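Local coordinates for exotoxin 6 (Staphylococcus aureus subsp. aureus Mu50, PDB 4ZYS), which is a superantigen-like exotoxin of unestablished function that may bind sugars and probably acts as a secreted factor in evading host immunity, at residues Leu133-Arg138 and Gln156-Thr160; Leu152-Gln156 and Leu193-Lys197. The contacts are given in a common frame with arbitrary orientation. Residue numbers count along the deposited sequence, not the author numbering.

Contact 1 (Leu133-Arg138 and Gln156-Thr160); sequences LDYRLR and QITIT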
ATOM      1  N   LEU A 133       2.085   1.314  -2.279  1.00 18.27           N
ATOM      2  CA  LEU A 133       2.022   2.316  -3.338  1.00 18.60           C
ATOM      3  C   LEU A 133       0.830   3.229  -3.114  1.00 22.32           C
ATOM      4  O   LEU A 133       0.956   4.430  -3.275  1.00 23.24           O
ATOM      5  CB  LEU A 133       1.947   1.656  -4.730  1.00 18.41           C
ATOM      6  CG  LEU A 133       3.234   1.009  -5.208  1.00 22.40           C
ATOM      7  CD1 LEU A 133       2.954  -0.095  -6.184  1.00 22.43           C
ATOM      8  CD2 LEU A 133       4.191   2.040  -5.781  1.00 24.05           C
ATOM      9  N   ASP A 134      -0.309   2.663  -2.712  1.00 18.05           N
ATOM     10  CA  ASP A 134      -1.544   3.414  -2.458  1.00 17.79           C
ATOM     11  C   ASP A 134      -1.327   4.434  -1.337  1.00 19.72           C
ATOM     12  O   ASP A 134      -1.554   5.621  -1.560  1.00 20.39           O
ATOM     13  CB  ASP A 134      -2.698   2.456  -2.119  1.00 18.64           C
ATOM     14  CG  ASP A 134      -3.979   3.123  -1.677  1.00 22.96           C
ATOM     15  OD1 ASP A 134      -4.607   3.815  -2.511  1.00 24.83           O
ATOM     16  OD2 ASP A 134      -4.397   2.888  -0.534  1.00 23.51           O
ATOM     17  N   TYR A 135      -0.790   3.993  -0.195  1.00 15.44           N
ATOM     18  CA  TYR A 135      -0.549   4.868   0.932  1.00 16.35           C
ATOM     19  C   TYR A 135       0.446   5.975   0.604  1.00 21.61           C
ATOM     20  O   TYR A 135       0.173   7.136   0.912  1.00 22.16           O
ATOM     21  CB  TYR A 135      -0.057   4.074   2.156  1.00 17.27           C
ATOM     22  CG  TYR A 135       0.128   4.953   3.376  1.00 17.76           C
ATOM     23  CD1 TYR A 135       1.315   5.638   3.590  1.00 19.86           C
ATOM     24  CD2 TYR A 135      -0.875   5.075   4.327  1.00 18.57           C
ATOM     25  CE1 TYR A 135       1.488   6.460   4.700  1.00 23.25           C
ATOM     26  CE2 TYR A 135      -0.718   5.900   5.442  1.00 19.95           C
ATOM     27  CZ  TYR A 135       0.471   6.584   5.627  1.00 29.79           C
ATOM     28  OH  TYR A 135       0.663   7.399   6.712  1.00 32.89           O
ATOM     29  N   ARG A 136       1.621   5.609   0.067  1.00 18.92           N
ATOM     30  CA  ARG A 136       2.705   6.559  -0.202  1.00 19.59           C
ATOM     31  C   ARG A 136       2.328   7.580  -1.289  1.00 25.87           C
ATOM     32  O   ARG A 136       2.741   8.740  -1.202  1.00 26.71           O
ATOM     33  CB  ARG A 136       4.005   5.830  -0.574  1.00 17.52           C
ATOM     34  CG  ARG A 136       4.594   4.979   0.558  1.00 21.18           C
ATOM     35  CD  ARG A 136       5.077   5.853   1.723  1.00 19.41           C
ATOM     36  NE  ARG A 136       5.799   5.076   2.727  1.00 13.16           N
ATOM     37  CZ  ARG A 136       5.980   5.466   3.980  1.00 28.78           C
ATOM     38  NH1 ARG A 136       5.448   6.603   4.415  1.00 26.78           N
ATOM     39  NH2 ARG A 136       6.667   4.714   4.815  1.00 18.76           N
ATOM     40  N   LEU A 137       1.534   7.177  -2.282  1.00 20.71           N
ATOM     41  CA  LEU A 137       1.148   8.131  -3.320  1.00 20.01           C
ATOM     42  C   LEU A 137       0.070   9.106  -2.779  1.00 25.71           C
ATOM     43  O   LEU A 137       0.131  10.305  -3.042  1.00 26.82           O
ATOM     44  CB  LEU A 137       0.692   7.412  -4.596  1.00 18.78           C
ATOM     45  CG  LEU A 137       1.822   6.664  -5.364  1.00 20.23           C
ATOM     46  CD1 LEU A 137       1.245   5.642  -6.323  1.00 20.53           C
ATOM     47  CD2 LEU A 137       2.769   7.616  -6.054  1.00 15.56           C
ATOM     48  N   ARG A 138      -0.858   8.596  -1.971  1.00 21.16           N
ATOM     49  CA  ARG A 138      -1.892   9.418  -1.348  1.00 21.29           C
ATOM     50  C   ARG A 138      -1.245  10.367  -0.328  1.00 24.65           C
ATOM     51  O   ARG A 138      -1.658  11.507  -0.274  1.00 25.45           O
ATOM     52  CB  ARG A 138      -2.994   8.536  -0.710  1.00 19.73           C
ATOM     53  CG  ARG A 138      -3.848   7.789  -1.763  1.00 14.73           C
ATOM     54  CD  ARG A 138      -5.195   7.404  -1.215  1.00 17.90           C
ATOM     55  NE  ARG A 138      -5.737   6.215  -1.882  1.00 15.07           N
ATOM     56  CZ  ARG A 138      -7.033   5.927  -1.986  1.00 22.12           C
ATOM     57  NH1 ARG A 138      -7.946   6.758  -1.505  1.00 12.98           N
ATOM     58  NH2 ARG A 138      -7.424   4.803  -2.568  1.00 10.13           N
ATOM     59  N   GLN A 156      -7.959   9.644  -9.478  1.00 25.25           N
ATOM     60  CA  GLN A 156      -7.417   8.324  -9.746  1.00 24.78           C
ATOM     61  C   GLN A 156      -5.909   8.275  -9.683  1.00 26.53           C
ATOM     62  O   GLN A 156      -5.221   9.233 -10.074  1.00 25.28           O
ATOM     63  CB  GLN A 156      -7.830   7.959 -11.188  1.00 27.48           C
ATOM     64  CG  GLN A 156      -8.023   6.488 -11.466  1.00 46.98           C
ATOM     65  CD  GLN A 156      -8.432   6.255 -12.899  1.00 60.92           C
ATOM     66  OE1 GLN A 156      -7.611   5.903 -13.756  1.00 52.54           O
ATOM     67  NE2 GLN A 156      -9.717   6.414 -13.186  1.00 56.11           N
ATOM     68  N   ILE A 157      -5.395   7.109  -9.275  1.00 21.03           N
ATOM     69  CA  ILE A 157      -3.989   6.745  -9.361  1.00 18.85           C
ATOM     70  C   ILE A 157      -3.881   5.749 -10.527  1.00 21.77           C
ATOM     71  O   ILE A 157      -4.647   4.795 -10.545  1.00 22.35           O
ATOM     72  CB  ILE A 157      -3.380   6.173  -8.052  1.00 20.13           C
ATOM     73  CG1 ILE A 157      -3.324   7.220  -6.949  1.00 19.19           C
ATOM     74  CG2 ILE A 157      -1.979   5.575  -8.313  1.00 19.70           C
ATOM     75  CD1 ILE A 157      -3.283   6.600  -5.536  1.00 22.16           C
ATOM     76  N   THR A 158      -2.943   5.950 -11.477  1.00 17.28           N
ATOM     77  CA  THR A 158      -2.738   5.016 -12.586  1.00 17.70           C
ATOM     78  C   THR A 158      -1.268   4.570 -12.547  1.00 22.71           C
ATOM     79  O   THR A 158      -0.370   5.397 -12.655  1.00 22.94           O
ATOM     80  CB  THR A 158      -3.198   5.609 -13.925  1.00 22.96           C
ATOM     81  OG1 THR A 158      -4.509   6.141 -13.759  1.00 22.75           O
ATOM     82  CG2 THR A 158      -3.223   4.587 -15.046  1.00 19.85           C
ATOM     83  N   ILE A 159      -1.038   3.268 -12.295  1.00 19.72           N
ATOM     84  CA  ILE A 159       0.290   2.671 -12.256  1.00 19.58           C
ATOM     85  C   ILE A 159       0.453   1.882 -13.562  1.00 23.68           C
ATOM     86  O   ILE A 159      -0.277   0.922 -13.801  1.00 23.68           O
ATOM     87  CB  ILE A 159       0.540   1.839 -10.956  1.00 21.73           C
ATOM     88  CG1 ILE A 159       0.346   2.749  -9.701  1.00 21.83           C
ATOM     89  CG2 ILE A 159       1.949   1.209 -10.963  1.00 19.54           C
ATOM     90  CD1 ILE A 159       0.116   2.039  -8.365  1.00 27.73           C
ATOM     91  N   THR A 160       1.364   2.337 -14.438  1.00 18.50           N
ATOM     92  CA  THR A 160       1.586   1.683 -15.721  1.00 18.31           C
ATOM     93  C   THR A 160       2.886   0.862 -15.663  1.00 22.59           C
ATOM     94  O   THR A 160       3.931   1.371 -15.247  1.00 22.51           O
ATOM     95  CB  THR A 160       1.583   2.717 -16.855  1.00 23.75           C
ATOM     96  OG1 THR A 160       0.371   3.471 -16.775  1.00 25.44           O
ATOM     97  CG2 THR A 160       1.698   2.073 -18.237  1.00 19.42           C
TER
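Strand 156-160 packs against helix 133-138 without a hydrogen bond between them; the contact is made by side chains, with the segment axes 10.5 Å apart at closest approach and their N-to-C directions at 123°. I157 is the first residue of the strand to meet the helix. Its CB points toward it, and with chi1 m and chi2 t the side chain touches three helical residues: CG2 lies 3.8 Å from L137 CD1, while CD1 lies 4.0 Å from R138 CG and 4.3 Å from D134 OD1. These last two residues, one helical turn apart, are joined by a salt bridge, R138 NE and NH2 donating to D134 OD1 at 2.7 and 3.0 Å, so the aliphatic part of the arginine rests on the isoleucine while its charge is met within the helix. D134 OD2 also bonds to Y17 OH, and R138 NH1 to Q173 O and Y148 OH, which ties the pair to helix 10-17 and nearby loops. The arrangement is the core of the beta-grasp domain, in which helix 130-145 packs on one face of a mixed sheet. T158 turns its CB away from the helix, as expected of the next residue in an extended strand. I159 faces the helix again: its CD1 reaches L133 CB at 4.1 Å and L137 CD1 at 4.3 Å, and L137 thereby sits over both isoleucines.

Contact 2 (Leu152-Gln156 and Leu193-Lys197); sequences LKQGQ and LVEMK
Two neighbouring inner strands of the beta-grasp sheet pair antiparallel here, the start of 155-161 with the end of 189-196. G155 and M196 (selenomethionine) form a non-hydrogen-bonded pair, CA-CA 4.5 Å; Q156 and E195 form a hydrogen-bonded pair, CA-CA 5.2 Å. Q156 N donates to E195 O (3.0 Å) and E195 N to Q156 O (2.8 Å). One step outward, K197 N donates to Q154 O (2.9 Å), which also takes a CA-H...O contact from M196 CA (3.5 Å). G155 has phi/psi 139/-166, and a CB would clash with E195 O, 3.1 Å from G155 CA; its backbone also bonds to L171. Before it, 152-154 is loop (-89/91, -129/-2, -117/160). Water 1 accepts from K153 N (3.0 Å) and lies 3.0 Å from Q154 OE1 and from K197 O, to both of which it can donate, though further acceptors lie within its reach. Water 2 can donate to Q156 O (3.0 Å) and E195 OE1 (2.8 Å), with the same reservation; Q156 OE1 has a weak hydrogen bond with T158 OG1. V194 and M196 bond by backbone to strand 106-111. The end of the M196 side chain (m, t, p) comes close to that of L152 (m, t), CE to CD2 4.0 Å.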
ATOM      1  N   LEU A 152     -11.414  18.405  -1.907  1.00 34.65           N
ATOM      2  CA  LEU A 152     -10.626  17.685  -2.928  1.00 34.35           C
ATOM      3  C   LEU A 152     -10.594  16.222  -2.549  1.00 31.98           C
ATOM      4  O   LEU A 152      -9.747  15.799  -1.779  1.00 30.86           O
ATOM      5  CB  LEU A 152      -9.221  18.268  -3.065  1.00 35.24           C
ATOM      6  CG  LEU A 152      -9.140  19.533  -3.883  1.00 43.05           C
ATOM      7  CD1 LEU A 152      -7.984  20.403  -3.407  1.00 44.41           C
ATOM      8  CD2 LEU A 152      -9.032  19.213  -5.378  1.00 47.26           C
ATOM      9  N   LYS A 153     -11.549  15.469  -3.049  1.00 26.88           N
ATOM     10  CA  LYS A 153     -11.797  14.090  -2.631  1.00 26.68           C
ATOM     11  C   LYS A 153     -11.888  13.109  -3.817  1.00 32.39           C
ATOM     12  O   LYS A 153     -12.064  11.920  -3.594  1.00 33.99           O
ATOM     13  CB  LYS A 153     -13.145  14.120  -1.846  1.00 28.79           C
ATOM     14  CG  LYS A 153     -13.685  12.803  -1.279  1.00 46.30           C
ATOM     15  CD  LYS A 153     -15.236  12.755  -1.273  1.00 57.80           C
ATOM     16  CE  LYS A 153     -15.872  13.690  -0.251  1.00 66.45           C
ATOM     17  NZ  LYS A 153     -17.284  13.339   0.046  1.00 69.91           N
ATOM     18  N   GLN A 154     -11.787  13.579  -5.056  1.00 28.27           N
ATOM     19  CA  GLN A 154     -11.956  12.708  -6.220  1.00 26.96           C
ATOM     20  C   GLN A 154     -10.708  12.597  -7.090  1.00 27.23           C
ATOM     21  O   GLN A 154      -9.836  13.462  -7.071  1.00 26.45           O
ATOM     22  CB  GLN A 154     -13.114  13.237  -7.080  1.00 29.21           C
ATOM     23  CG  GLN A 154     -14.494  12.874  -6.568  1.00 32.27           C
ATOM     24  CD  GLN A 154     -15.517  13.776  -7.200  1.00 57.93           C
ATOM     25  OE1 GLN A 154     -15.596  14.974  -6.897  1.00 63.18           O
ATOM     26  NE2 GLN A 154     -16.319  13.233  -8.104  1.00 43.58           N
ATOM     27  N   GLY A 155     -10.660  11.538  -7.886  1.00 23.61           N
ATOM     28  CA  GLY A 155      -9.566  11.289  -8.813  1.00 21.79           C
ATOM     29  C   GLY A 155      -9.120   9.849  -8.872  1.00 26.01           C
ATOM     30  O   GLY A 155      -9.774   8.946  -8.339  1.00 23.77           O
ATOM     31  N   GLN A 156      -7.959   9.644  -9.478  1.00 25.25           N
ATOM     32  CA  GLN A 156      -7.417   8.324  -9.746  1.00 24.78           C
ATOM     33  C   GLN A 156      -5.909   8.275  -9.683  1.00 26.53           C
ATOM     34  O   GLN A 156      -5.221   9.233 -10.074  1.00 25.28           O
ATOM     35  CB  GLN A 156      -7.830   7.959 -11.188  1.00 27.48           C
ATOM     36  CG  GLN A 156      -8.023   6.488 -11.466  1.00 46.98           C
ATOM     37  CD  GLN A 156      -8.432   6.255 -12.899  1.00 60.92           C
ATOM     38  OE1 GLN A 156      -7.611   5.903 -13.756  1.00 52.54           O
ATOM     39  NE2 GLN A 156      -9.717   6.414 -13.186  1.00 56.11           N
ATOM     40  N   LEU A 193       0.675   8.123 -12.397  1.00 20.23           N
ATOM     41  CA  LEU A 193      -0.082   9.341 -12.518  1.00 20.22           C
ATOM     42  C   LEU A 193      -1.034   9.419 -11.362  1.00 23.86           C
ATOM     43  O   LEU A 193      -1.750   8.457 -11.108  1.00 22.54           O
ATOM     44  CB  LEU A 193      -0.837   9.411 -13.885  1.00 20.81           C
ATOM     45  CG  LEU A 193      -1.740  10.655 -14.106  1.00 24.17           C
ATOM     46  CD1 LEU A 193      -0.910  11.933 -14.185  1.00 23.91           C
ATOM     47  CD2 LEU A 193      -2.594  10.500 -15.347  1.00 23.60           C
ATOM     48  N   VAL A 194      -1.034  10.552 -10.638  1.00 22.80           N
ATOM     49  CA  VAL A 194      -2.000  10.820  -9.569  1.00 22.62           C
ATOM     50  C   VAL A 194      -2.836  11.991 -10.057  1.00 26.03           C
ATOM     51  O   VAL A 194      -2.309  13.085 -10.166  1.00 27.08           O
ATOM     52  CB  VAL A 194      -1.368  11.086  -8.172  1.00 27.18           C
ATOM     53  CG1 VAL A 194      -2.454  11.239  -7.116  1.00 26.65           C
ATOM     54  CG2 VAL A 194      -0.385   9.990  -7.771  1.00 26.99           C
ATOM     55  N   GLU A 195      -4.092  11.759 -10.430  1.00 22.62           N
ATOM     56  CA  GLU A 195      -5.014  12.805 -10.888  1.00 22.99           C
ATOM     57  C   GLU A 195      -5.957  13.183  -9.773  1.00 27.47           C
ATOM     58  O   GLU A 195      -6.620  12.293  -9.229  1.00 27.80           O
ATOM     59  CB  GLU A 195      -5.871  12.336 -12.094  1.00 25.09           C
ATOM     60  CG  GLU A 195      -5.178  12.311 -13.434  1.00 38.01           C
ATOM     61  CD  GLU A 195      -5.971  11.621 -14.529  1.00 56.41           C
ATOM     62  OE1 GLU A 195      -6.188  10.385 -14.448  1.00 31.99           O
ATOM     63  OE2 GLU A 195      -6.356  12.324 -15.491  1.00 46.85           O
HETATM   64  N   MSE A 196      -6.071  14.490  -9.458  1.00 23.19           N
HETATM   65  CA  MSE A 196      -7.032  14.972  -8.464  1.00 22.67           C
HETATM   66  C   MSE A 196      -8.011  15.891  -9.125  1.00 33.38           C
HETATM   67  O   MSE A 196      -7.623  16.618 -10.030  1.00 34.51           O
HETATM   68  CB  MSE A 196      -6.365  15.716  -7.313  1.00 22.83           C
HETATM   69  CG  MSE A 196      -5.384  14.902  -6.533  1.00 25.82           C
HETATM   70 SE   MSE A 196      -4.178  16.108  -5.581  0.75 28.60          SE
HETATM   71  CE  MSE A 196      -5.460  17.382  -4.847  1.00 25.73           C
ATOM     72  N   LYS A 197      -9.284  15.865  -8.686  1.00 34.13           N
ATOM     73  CA  LYS A 197     -10.371  16.706  -9.217  1.00 40.10           C
ATOM     74  C   LYS A 197     -11.276  17.206  -8.055  1.00 50.73           C
ATOM     75  O   LYS A 197     -10.979  16.886  -6.880  1.00 53.50           O
ATOM     76  CB  LYS A 197     -11.219  15.934 -10.265  1.00 43.51           C
ATOM     77  CG  LYS A 197     -10.450  15.247 -11.390  1.00 64.53           C
ATOM     78  CD  LYS A 197     -11.371  14.397 -12.274  1.00 74.21           C
ATOM     79  CE  LYS A 197     -10.627  13.748 -13.419  1.00 76.25           C
ATOM     80  NZ  LYS A 197     -11.556  13.159 -14.418  1.00 79.69           N
ATOM     81  OXT LYS A 197     -12.308  17.869  -8.320  1.00 62.81           O
TER
HETATM   82  O   HOH W   1     -13.413  16.205  -5.281  1.00 33.53           O
HETATM   83  O   HOH W   2      -4.548   8.713 -12.936  1.00 20.11           O

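Contacts 1 and 2 occupy neighbouring parts of one beta-grasp domain, their centres 10 Å apart, and share Q156, where 152-156 leads directly into 156-160. The centre of contact 1 lies buried, 8 Å from the centre of the chain, and that of contact 2 near the surface, at 17 Å. The sheet pairing of contact 2 carries on into contact 1, since T158 N lies 2.8 Å from L193 O, a probable hydrogen bond. V194 CG2 packs on L137 CB of the helix (4.2 Å), and V194 CG1 on I157 CG1 of the neighbouring strand (4.1 Å). V194, in strand 189-196, thus adds to the sheet face on which the helix packs.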